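Local structure of putative mandelate racemase/muconate lactonizing enzyme (Bordetella bronchiseptica, 3DDM) at residues E56-F61 with L113-A118; L124-A129 with Q134-W139; R214-A219 with W243-Q248. The protein is a putative member of the mandelate racemase/muconate lactonizing enzyme family in the enolase superfamily, pairing an N-terminal capping domain with a TIM-barrel domain. The protein carries 1 engineered substitution. All coordinates share one frame; numbering follows the deposited sequence.

Contact 1: residues E56-F61 with L113-A118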
loop_
_atom_site.group_PDB
_atom_site.type_symbol
_atom_site.label_atom_id
_atom_site.label_comp_id
_atom_site.label_asym_id
_atom_site.label_seq_id
_atom_site.Cartn_x
_atom_site.Cartn_y
_atom_site.Cartn_z
ATOM N N GLU A 56 -14.249 -13.100 -0.288
ATOM C CA GLU A 56 -13.166 -12.994 -1.261
ATOM C C GLU A 56 -12.391 -11.699 -1.033
ATOM O O GLU A 56 -12.969 -10.671 -0.698
ATOM C CB GLU A 56 -13.716 -13.012 -2.697
ATOM C CG GLU A 56 -12.624 -13.206 -3.742
ATOM C CD GLU A 56 -13.148 -13.494 -5.151
ATOM O OE1 GLU A 56 -14.124 -14.263 -5.293
ATOM O OE2 GLU A 56 -12.561 -12.962 -6.122
ATOM N N VAL A 57 -11.078 -11.752 -1.193
ATOM C CA VAL A 57 -10.268 -10.556 -1.029
ATOM C C VAL A 57 -9.734 -10.166 -2.397
ATOM O O VAL A 57 -9.021 -10.941 -3.030
ATOM C CB VAL A 57 -9.074 -10.785 -0.081
ATOM C CG1 VAL A 57 -8.234 -9.518 -0.003
ATOM C CG2 VAL A 57 -9.569 -11.178 1.298
ATOM N N TRP A 58 -10.098 -8.971 -2.854
ATOM C CA TRP A 58 -9.648 -8.468 -4.145
ATOM C C TRP A 58 -8.141 -8.671 -4.271
ATOM O O TRP A 58 -7.385 -8.422 -3.315
ATOM C CB TRP A 58 -9.960 -6.980 -4.263
ATOM C CG TRP A 58 -9.599 -6.403 -5.598
ATOM C CD1 TRP A 58 -10.373 -6.400 -6.728
ATOM C CD2 TRP A 58 -8.358 -5.785 -5.961
ATOM N NE1 TRP A 58 -9.689 -5.822 -7.770
ATOM C CE2 TRP A 58 -8.450 -5.434 -7.329
ATOM C CE3 TRP A 58 -7.174 -5.498 -5.266
ATOM C CZ2 TRP A 58 -7.403 -4.805 -8.015
ATOM C CZ3 TRP A 58 -6.135 -4.878 -5.946
ATOM C CH2 TRP A 58 -6.257 -4.536 -7.309
ATOM N N CYS A 59 -7.691 -9.114 -5.440
ATOM C CA CYS A 59 -6.261 -9.318 -5.615
ATOM C C CYS A 59 -5.818 -9.388 -7.065
ATOM O O CYS A 59 -4.848 -10.073 -7.384
ATOM C CB CYS A 59 -5.820 -10.595 -4.888
ATOM S SG CYS A 59 -6.318 -12.134 -5.707
ATOM N N ASN A 60 -6.500 -8.684 -7.954
ATOM C CA ASN A 60 -6.097 -8.753 -9.354
ATOM C C ASN A 60 -4.701 -8.202 -9.591
ATOM O O ASN A 60 -3.919 -8.804 -10.314
ATOM C CB ASN A 60 -7.111 -8.040 -10.252
ATOM C CG ASN A 60 -8.381 -8.849 -10.439
ATOM O OD1 ASN A 60 -8.330 -10.024 -10.808
ATOM N ND2 ASN A 60 -9.527 -8.226 -10.184
ATOM N N PHE A 61 -4.383 -7.071 -8.973
ATOM C CA PHE A 61 -3.064 -6.473 -9.128
ATOM C C PHE A 61 -2.425 -6.192 -7.771
ATOM O O PHE A 61 -3.123 -5.938 -6.787
ATOM C CB PHE A 61 -3.148 -5.162 -9.923
ATOM C CG PHE A 61 -3.863 -5.284 -11.235
ATOM C CD1 PHE A 61 -5.207 -4.925 -11.347
ATOM C CD2 PHE A 61 -3.200 -5.766 -12.362
ATOM C CE1 PHE A 61 -5.885 -5.042 -12.568
ATOM C CE2 PHE A 61 -3.867 -5.889 -13.591
ATOM C CZ PHE A 61 -5.213 -5.526 -13.693
ATOM N N LEU A 113 -4.455 -4.116 3.178
ATOM C CA LEU A 113 -5.218 -4.223 4.416
ATOM C C LEU A 113 -6.715 -3.996 4.205
ATOM O O LEU A 113 -7.532 -4.747 4.730
ATOM C CB LEU A 113 -4.688 -3.225 5.443
ATOM C CG LEU A 113 -3.362 -3.569 6.113
ATOM C CD1 LEU A 113 -2.778 -2.305 6.731
ATOM C CD2 LEU A 113 -3.572 -4.661 7.156
ATOM N N ALA A 114 -7.085 -2.964 3.453
ATOM C CA ALA A 114 -8.505 -2.708 3.214
ATOM C C ALA A 114 -9.143 -3.906 2.519
ATOM O O ALA A 114 -10.250 -4.341 2.873
ATOM C CB ALA A 114 -8.681 -1.478 2.366
ATOM N N GLN A 115 -8.427 -4.430 1.530
ATOM C CA GLN A 115 -8.874 -5.562 0.745
ATOM C C GLN A 115 -9.066 -6.803 1.618
ATOM O O GLN A 115 -10.110 -7.480 1.556
ATOM C CB GLN A 115 -7.867 -5.818 -0.379
ATOM C CG GLN A 115 -8.012 -4.845 -1.552
ATOM C CD GLN A 115 -6.683 -4.297 -2.072
ATOM O OE1 GLN A 115 -5.721 -5.036 -2.279
ATOM N NE2 GLN A 115 -6.639 -2.995 -2.300
ATOM N N ALA A 116 -8.071 -7.105 2.440
ATOM C CA ALA A 116 -8.190 -8.255 3.321
ATOM C C ALA A 116 -9.379 -8.025 4.254
ATOM O O ALA A 116 -10.160 -8.940 4.508
ATOM C CB ALA A 116 -6.911 -8.441 4.124
ATOM N N ILE A 117 -9.523 -6.799 4.752
ATOM C CA ILE A 117 -10.620 -6.484 5.655
ATOM C C ILE A 117 -11.957 -6.646 4.935
ATOM O O ILE A 117 -12.880 -7.244 5.472
ATOM C CB ILE A 117 -10.472 -5.046 6.240
ATOM C CG1 ILE A 117 -9.312 -5.018 7.250
ATOM C CG2 ILE A 117 -11.748 -4.611 6.935
ATOM C CD1 ILE A 117 -9.113 -3.675 7.981
ATOM N N ALA A 118 -12.060 -6.134 3.716
ATOM C CA ALA A 118 -13.305 -6.258 2.953
ATOM C C ALA A 118 -13.686 -7.735 2.753
ATOM O O ALA A 118 -14.848 -8.111 2.909
ATOM C CB ALA A 118 -13.165 -5.556 1.595
#
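In the N-terminal domain of this enolase-superfamily chain, the loop leaving strand 52-56 lies against helix 110-131, and Val-57 and Trp-58 meet Gln-115 and Ala-116 there. Val-57 points toward the helix. With CG1 anti to the backbone N (chi1 177°), this methyl lies over the helix backbone, Val-57 CG1 being 3.2 Å from Gln-115 O and 3.4 Å from Ala-116 N. CG2 of Val-57 rests nearby, 3.8 Å from Ala-116 CA. No hydrogen bond spans the two segments; the contact is made by van der Waals packing and an oxygen at a ring edge.

Trp-58 and Gln-115 run side by side in the same direction. Their ring and amide planes stand 75° apart, and the amide oxygen comes to the benzo edge of the indole, near its plane, with Gln-115 OE1 3.4 Å from Trp-58 CE3. A bend at chi2 (136°) turns the Gln-115 amide toward that edge. OE1 accepts its hydrogen bond from Arg-69 NH2, while NE2 reaches Thr-107 of the second subunit through a weak one, which should restrain the amide's rotation. Trp-58 in turn makes a cation-pi contact with Lys-284.

The contact is buried between the three-stranded sheet and the helices: Val-57 packs on Val-43 of strand 37-46, and Ala-116 on Val-73 and Leu-77 of helix 65-81.

Contact 2: residues L124-A129 with Q134-W139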
loop_
_atom_site.group_PDB
_atom_site.type_symbol
_atom_site.label_atom_id
_atom_site.label_comp_id
_atom_site.label_asym_id
_atom_site.label_seq_id
_atom_site.Cartn_x
_atom_site.Cartn_y
_atom_site.Cartn_z
ATOM N N LEU A 124 -18.185 -12.559 7.172
ATOM C CA LEU A 124 -18.928 -12.415 8.422
ATOM C C LEU A 124 -20.406 -12.149 8.126
ATOM O O LEU A 124 -21.289 -12.613 8.860
ATOM C CB LEU A 124 -18.343 -11.284 9.268
ATOM C CG LEU A 124 -17.009 -11.613 9.935
ATOM C CD1 LEU A 124 -16.456 -10.378 10.616
ATOM C CD2 LEU A 124 -17.203 -12.739 10.935
ATOM N N CYS A 125 -20.674 -11.402 7.057
ATOM C CA CYS A 125 -22.052 -11.122 6.667
ATOM C C CYS A 125 -22.673 -12.388 6.084
ATOM O O CYS A 125 -23.847 -12.674 6.311
ATOM C CB CYS A 125 -22.110 -10.003 5.628
ATOM S SG CYS A 125 -21.763 -8.384 6.289
ATOM N N ASP A 126 -21.876 -13.134 5.323
ATOM C CA ASP A 126 -22.325 -14.383 4.724
ATOM C C ASP A 126 -22.681 -15.329 5.881
ATOM O O ASP A 126 -23.717 -15.993 5.865
ATOM C CB ASP A 126 -21.203 -14.964 3.850
ATOM C CG ASP A 126 -21.562 -16.302 3.238
ATOM O OD1 ASP A 126 -22.596 -16.393 2.541
ATOM O OD2 ASP A 126 -20.797 -17.265 3.455
ATOM N N LEU A 127 -21.820 -15.365 6.892
ATOM C CA LEU A 127 -22.048 -16.199 8.067
ATOM C C LEU A 127 -23.334 -15.793 8.781
ATOM O O LEU A 127 -24.150 -16.642 9.144
ATOM C CB LEU A 127 -20.868 -16.077 9.034
ATOM C CG LEU A 127 -21.018 -16.600 10.462
ATOM C CD1 LEU A 127 -21.519 -18.022 10.452
ATOM C CD2 LEU A 127 -19.671 -16.512 11.178
ATOM N N ALA A 128 -23.512 -14.491 8.976
ATOM C CA ALA A 128 -24.693 -13.965 9.655
ATOM C C ALA A 128 -25.973 -14.247 8.880
ATOM O O ALA A 128 -27.004 -14.569 9.471
ATOM C CB ALA A 128 -24.540 -12.454 9.879
ATOM N N ALA A 129 -25.905 -14.115 7.560
ATOM C CA ALA A 129 -27.062 -14.342 6.707
ATOM C C ALA A 129 -27.432 -15.810 6.723
ATOM O O ALA A 129 -28.609 -16.161 6.756
ATOM C CB ALA A 129 -26.767 -13.890 5.286
ATOM N N GLN A 134 -31.007 -16.858 5.602
ATOM C CA GLN A 134 -31.409 -15.925 4.549
ATOM C C GLN A 134 -30.370 -15.658 3.469
ATOM O O GLN A 134 -29.160 -15.748 3.704
ATOM C CB GLN A 134 -31.757 -14.561 5.134
ATOM C CG GLN A 134 -32.933 -14.487 6.065
ATOM C CD GLN A 134 -33.158 -13.063 6.538
ATOM O OE1 GLN A 134 -32.386 -12.529 7.345
ATOM N NE2 GLN A 134 -34.201 -12.426 6.014
ATOM N N PRO A 135 -30.839 -15.330 2.255
ATOM C CA PRO A 135 -29.911 -15.032 1.169
ATOM C C PRO A 135 -29.369 -13.635 1.509
ATOM O O PRO A 135 -30.111 -12.787 2.020
ATOM C CB PRO A 135 -30.816 -15.040 -0.060
ATOM C CG PRO A 135 -32.127 -14.582 0.479
ATOM C CD PRO A 135 -32.226 -15.368 1.758
ATOM N N LEU A 136 -28.086 -13.397 1.250
ATOM C CA LEU A 136 -27.493 -12.107 1.572
ATOM C C LEU A 136 -28.348 -10.913 1.121
ATOM O O LEU A 136 -28.497 -9.939 1.861
ATOM C CB LEU A 136 -26.083 -12.011 0.980
ATOM C CG LEU A 136 -24.921 -11.584 1.898
ATOM C CD1 LEU A 136 -25.427 -11.117 3.261
ATOM C CD2 LEU A 136 -23.964 -12.749 2.071
ATOM N N TRP A 137 -28.931 -10.981 -0.066
ATOM C CA TRP A 137 -29.740 -9.859 -0.522
ATOM C C TRP A 137 -30.906 -9.525 0.429
ATOM O O TRP A 137 -31.212 -8.354 0.662
ATOM C CB TRP A 137 -30.263 -10.107 -1.944
ATOM C CG TRP A 137 -31.343 -11.150 -2.077
ATOM C CD1 TRP A 137 -31.191 -12.456 -2.467
ATOM C CD2 TRP A 137 -32.750 -10.952 -1.891
ATOM N NE1 TRP A 137 -32.418 -13.076 -2.544
ATOM C CE2 TRP A 137 -33.391 -12.176 -2.196
ATOM C CE3 TRP A 137 -33.533 -9.856 -1.497
ATOM C CZ2 TRP A 137 -34.781 -12.332 -2.123
ATOM C CZ3 TRP A 137 -34.917 -10.014 -1.424
ATOM C CH2 TRP A 137 -35.525 -11.244 -1.736
ATOM N N ALA A 138 -31.548 -10.547 0.987
ATOM C CA ALA A 138 -32.667 -10.331 1.903
ATOM C C ALA A 138 -32.160 -9.767 3.228
ATOM O O ALA A 138 -32.764 -8.855 3.800
ATOM C CB ALA A 138 -33.413 -11.635 2.141
ATOM N N TRP A 139 -31.051 -10.327 3.703
ATOM C CA TRP A 139 -30.407 -9.902 4.938
ATOM C C TRP A 139 -30.062 -8.400 4.875
ATOM O O TRP A 139 -30.297 -7.650 5.822
ATOM C CB TRP A 139 -29.137 -10.712 5.120
ATOM C CG TRP A 139 -28.456 -10.529 6.420
ATOM C CD1 TRP A 139 -28.761 -11.145 7.591
ATOM C CD2 TRP A 139 -27.268 -9.767 6.660
ATOM N NE1 TRP A 139 -27.828 -10.832 8.549
ATOM C CE2 TRP A 139 -26.898 -9.985 8.005
ATOM C CE3 TRP A 139 -26.472 -8.926 5.867
ATOM C CZ2 TRP A 139 -25.762 -9.392 8.581
ATOM C CZ3 TRP A 139 -25.338 -8.337 6.441
ATOM C CH2 TRP A 139 -24.997 -8.576 7.784
#
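The indole of Trp-139 leans against one side of helix 110-131, meeting Cys-125, Ala-128 and Ala-129 in different ways. Cys-125 O and Ala-129 CA lie over one face of the ring. Ala-129 CB stands 4.2 Å from the centroid of the five-membered ring of Trp-139, 22° off the normal, a CH-pi contact. Farther along the indole, Cys-125 SG touches CH2 of Trp-139 at 3.6 Å, an oblique sulfur-aromatic approach. Ala-128 CB also comes in obliquely, 3.5 Å from Trp-139 CZ2. The ring is carried to the helix by a first torsion of -172°, which sets CG anti to the backbone N.

Beside the indole, Leu-136 reaches the helix with both methyls: its CD1 sits 3.7 Å from Ala-129 CB, and its CD2 is 3.5 Å from Asp-126 CA. The side chains of Leu-136 and Asp-126 cross at about a right angle, but the carboxylate is engaged elsewhere, accepting from the backbone N of Trp-54 and of Leu-368.

At the turn, Gln-134 N donates to Ala-129 O over 2.8 Å, nearly straight at 165°, tying the end of one segment to the start of the other.

The short helix 136-139 thus lies between helix 110-131 and the barrel domain: Leu-136 and Cys-125 both touch Phe-288 of helix 287-300, and Leu-136 also meets His-321 of helix 313-325.

Contact 3: residues R214-A219 with W243-Q248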
loop_
_atom_site.group_PDB
_atom_site.type_symbol
_atom_site.label_atom_id
_atom_site.label_comp_id
_atom_site.label_asym_id
_atom_site.label_seq_id
_atom_site.Cartn_x
_atom_site.Cartn_y
_atom_site.Cartn_z
ATOM N N ARG A 214 -6.905 15.351 -22.656
ATOM C CA ARG A 214 -7.188 14.209 -23.522
ATOM C C ARG A 214 -8.588 13.661 -23.244
ATOM O O ARG A 214 -9.310 13.279 -24.165
ATOM C CB ARG A 214 -6.144 13.117 -23.297
ATOM C CG ARG A 214 -6.121 12.001 -24.329
ATOM C CD ARG A 214 -4.916 11.110 -24.041
ATOM N NE ARG A 214 -4.894 9.861 -24.798
ATOM C CZ ARG A 214 -3.929 8.949 -24.689
ATOM N NH1 ARG A 214 -2.913 9.151 -23.855
ATOM N NH2 ARG A 214 -3.976 7.834 -25.410
ATOM N N ALA A 215 -8.968 13.625 -21.971
ATOM C CA ALA A 215 -10.279 13.127 -21.586
ATOM C C ALA A 215 -11.359 14.011 -22.189
ATOM O O ALA A 215 -12.354 13.515 -22.711
ATOM C CB ALA A 215 -10.404 13.109 -20.078
ATOM N N ARG A 216 -11.165 15.325 -22.105
ATOM C CA ARG A 216 -12.124 16.277 -22.662
ATOM C C ARG A 216 -12.274 15.969 -24.145
ATOM O O ARG A 216 -13.385 15.805 -24.654
ATOM C CB ARG A 216 -11.628 17.720 -22.505
ATOM C CG ARG A 216 -11.737 18.312 -21.111
ATOM C CD ARG A 216 -11.249 19.772 -21.109
ATOM N NE ARG A 216 -12.008 20.612 -22.042
ATOM C CZ ARG A 216 -13.064 21.354 -21.716
ATOM N NH1 ARG A 216 -13.505 21.385 -20.464
ATOM N NH2 ARG A 216 -13.694 22.054 -22.646
ATOM N N GLN A 217 -11.135 15.888 -24.823
ATOM C CA GLN A 217 -11.094 15.596 -26.250
ATOM C C GLN A 217 -11.796 14.280 -26.583
ATOM O O GLN A 217 -12.675 14.246 -27.443
ATOM C CB GLN A 217 -9.644 15.527 -26.714
ATOM C CG GLN A 217 -9.480 15.188 -28.167
ATOM C CD GLN A 217 -8.084 14.681 -28.471
ATOM O OE1 GLN A 217 -7.094 15.404 -28.310
ATOM N NE2 GLN A 217 -7.996 13.422 -28.902
ATOM N N MET A 218 -11.412 13.199 -25.905
ATOM C CA MET A 218 -12.019 11.895 -26.163
ATOM C C MET A 218 -13.490 11.820 -25.760
ATOM O O MET A 218 -14.307 11.273 -26.499
ATOM C CB MET A 218 -11.237 10.788 -25.455
ATOM C CG MET A 218 -9.908 10.446 -26.094
ATOM S SD MET A 218 -10.024 9.880 -27.806
ATOM C CE MET A 218 -10.891 8.314 -27.589
ATOM N N ALA A 219 -13.835 12.364 -24.597
ATOM C CA ALA A 219 -15.224 12.326 -24.151
ATOM C C ALA A 219 -16.123 12.955 -25.209
ATOM O O ALA A 219 -17.294 12.609 -25.332
ATOM C CB ALA A 219 -15.371 13.057 -22.837
ATOM N N TRP A 243 -11.996 16.883 -12.229
ATOM C CA TRP A 243 -13.173 16.033 -12.413
ATOM C C TRP A 243 -14.382 16.903 -12.675
ATOM O O TRP A 243 -15.219 16.592 -13.522
ATOM C CB TRP A 243 -13.436 15.166 -11.177
ATOM C CG TRP A 243 -12.546 13.973 -11.090
ATOM C CD1 TRP A 243 -11.387 13.864 -10.382
ATOM C CD2 TRP A 243 -12.721 12.725 -11.769
ATOM N NE1 TRP A 243 -10.827 12.626 -10.577
ATOM C CE2 TRP A 243 -11.625 11.906 -11.424
ATOM C CE3 TRP A 243 -13.699 12.218 -12.636
ATOM C CZ2 TRP A 243 -11.476 10.604 -11.915
ATOM C CZ3 TRP A 243 -13.553 10.924 -13.125
ATOM C CH2 TRP A 243 -12.448 10.132 -12.763
ATOM N N ALA A 244 -14.467 17.998 -11.935
ATOM C CA ALA A 244 -15.572 18.922 -12.093
ATOM C C ALA A 244 -15.568 19.477 -13.516
ATOM O O ALA A 244 -16.613 19.583 -14.152
ATOM C CB ALA A 244 -15.455 20.050 -11.080
ATOM N N GLU A 245 -14.390 19.816 -14.020
ATOM C CA GLU A 245 -14.289 20.355 -15.363
ATOM C C GLU A 245 -14.650 19.316 -16.412
ATOM O O GLU A 245 -15.445 19.581 -17.313
ATOM C CB GLU A 245 -12.882 20.864 -15.644
ATOM C CG GLU A 245 -12.802 21.644 -16.939
ATOM C CD GLU A 245 -11.383 21.882 -17.407
ATOM O OE1 GLU A 245 -10.544 22.361 -16.602
ATOM O OE2 GLU A 245 -11.111 21.591 -18.596
ATOM N N LEU A 246 -14.060 18.131 -16.300
ATOM C CA LEU A 246 -14.334 17.070 -17.262
ATOM C C LEU A 246 -15.818 16.713 -17.277
ATOM O O LEU A 246 -16.415 16.539 -18.342
ATOM C CB LEU A 246 -13.513 15.819 -16.930
ATOM C CG LEU A 246 -13.664 14.651 -17.912
ATOM C CD1 LEU A 246 -13.227 15.091 -19.298
ATOM C CD2 LEU A 246 -12.839 13.468 -17.441
ATOM N N ALA A 247 -16.407 16.614 -16.090
ATOM C CA ALA A 247 -17.811 16.262 -15.967
ATOM C C ALA A 247 -18.697 17.194 -16.780
ATOM O O ALA A 247 -19.632 16.748 -17.434
ATOM C CB ALA A 247 -18.221 16.275 -14.502
ATOM N N GLN A 248 -18.393 18.490 -16.752
ATOM C CA GLN A 248 -19.177 19.475 -17.489
ATOM C C GLN A 248 -18.963 19.378 -18.996
ATOM O O GLN A 248 -19.895 19.556 -19.781
ATOM C CB GLN A 248 -18.813 20.895 -17.053
ATOM C CG GLN A 248 -18.853 21.157 -15.566
ATOM C CD GLN A 248 -18.531 22.608 -15.248
ATOM O OE1 GLN A 248 -17.675 23.224 -15.899
ATOM N NE2 GLN A 248 -19.208 23.162 -14.239
#
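Arg-216 and Glu-245 form a salt bridge between two neighbouring helices, with Arg-216 NH1 3.0 Å from Glu-245 OE2. The hydrogen bond within it is weak, its N-H...O angle just 123°. The guanidinium and carboxylate planes are turned 59° apart, and OE2 also lies near Arg-216 CD. The arginine is bent at chi3, which brings its guanidinium to Glu-245, whose own chain is extended beyond CG and crosses it at about a right angle. Arg-214 points away and forms a salt bridge through NH2 with Asp-182, while its backbone N donates to Asp-211 OD1. Within the helix, Met-218 N and Ala-219 N bond to Arg-214 O and Ala-215 O.

Beside the ion pair the contact is apolar. Leu-246 brings both methyls to Ala-215 CB, with CD1 at 3.5 Å and CD2 at 3.6 Å, and Leu-246 CD1 also lies 3.5 Å from Arg-216 N. Leu-246 touches Leu-254 of strand 254-256 as well.

The segments run nearly parallel, their axes 16° apart and 9.6 Å at closest approach. Near-parallel neighbouring outer helices, here 212-222 and 240-249, with a strand, 229-231, between them in the chain are typical of the TIM-barrel fold.

Contacts 1 and 2 share helix 110-131 in the N-terminal domain, their centres about 20 Å apart, whereas contact 3 belongs to the barrel domain, with its centre about 40 Å from that of contact 2. Contact 1 is the fully buried one and has no hydrogen bond across it; its glutamine turns to another helix and to the second subunit. Contact 2 is partly buried, joins segments close in sequence through aromatic packing and one backbone hydrogen bond, and faces the barrel helices. Contact 3, also partly buried but farthest from the chain's centre, is alone in having a salt bridge, set beside a small leucine-alanine contact.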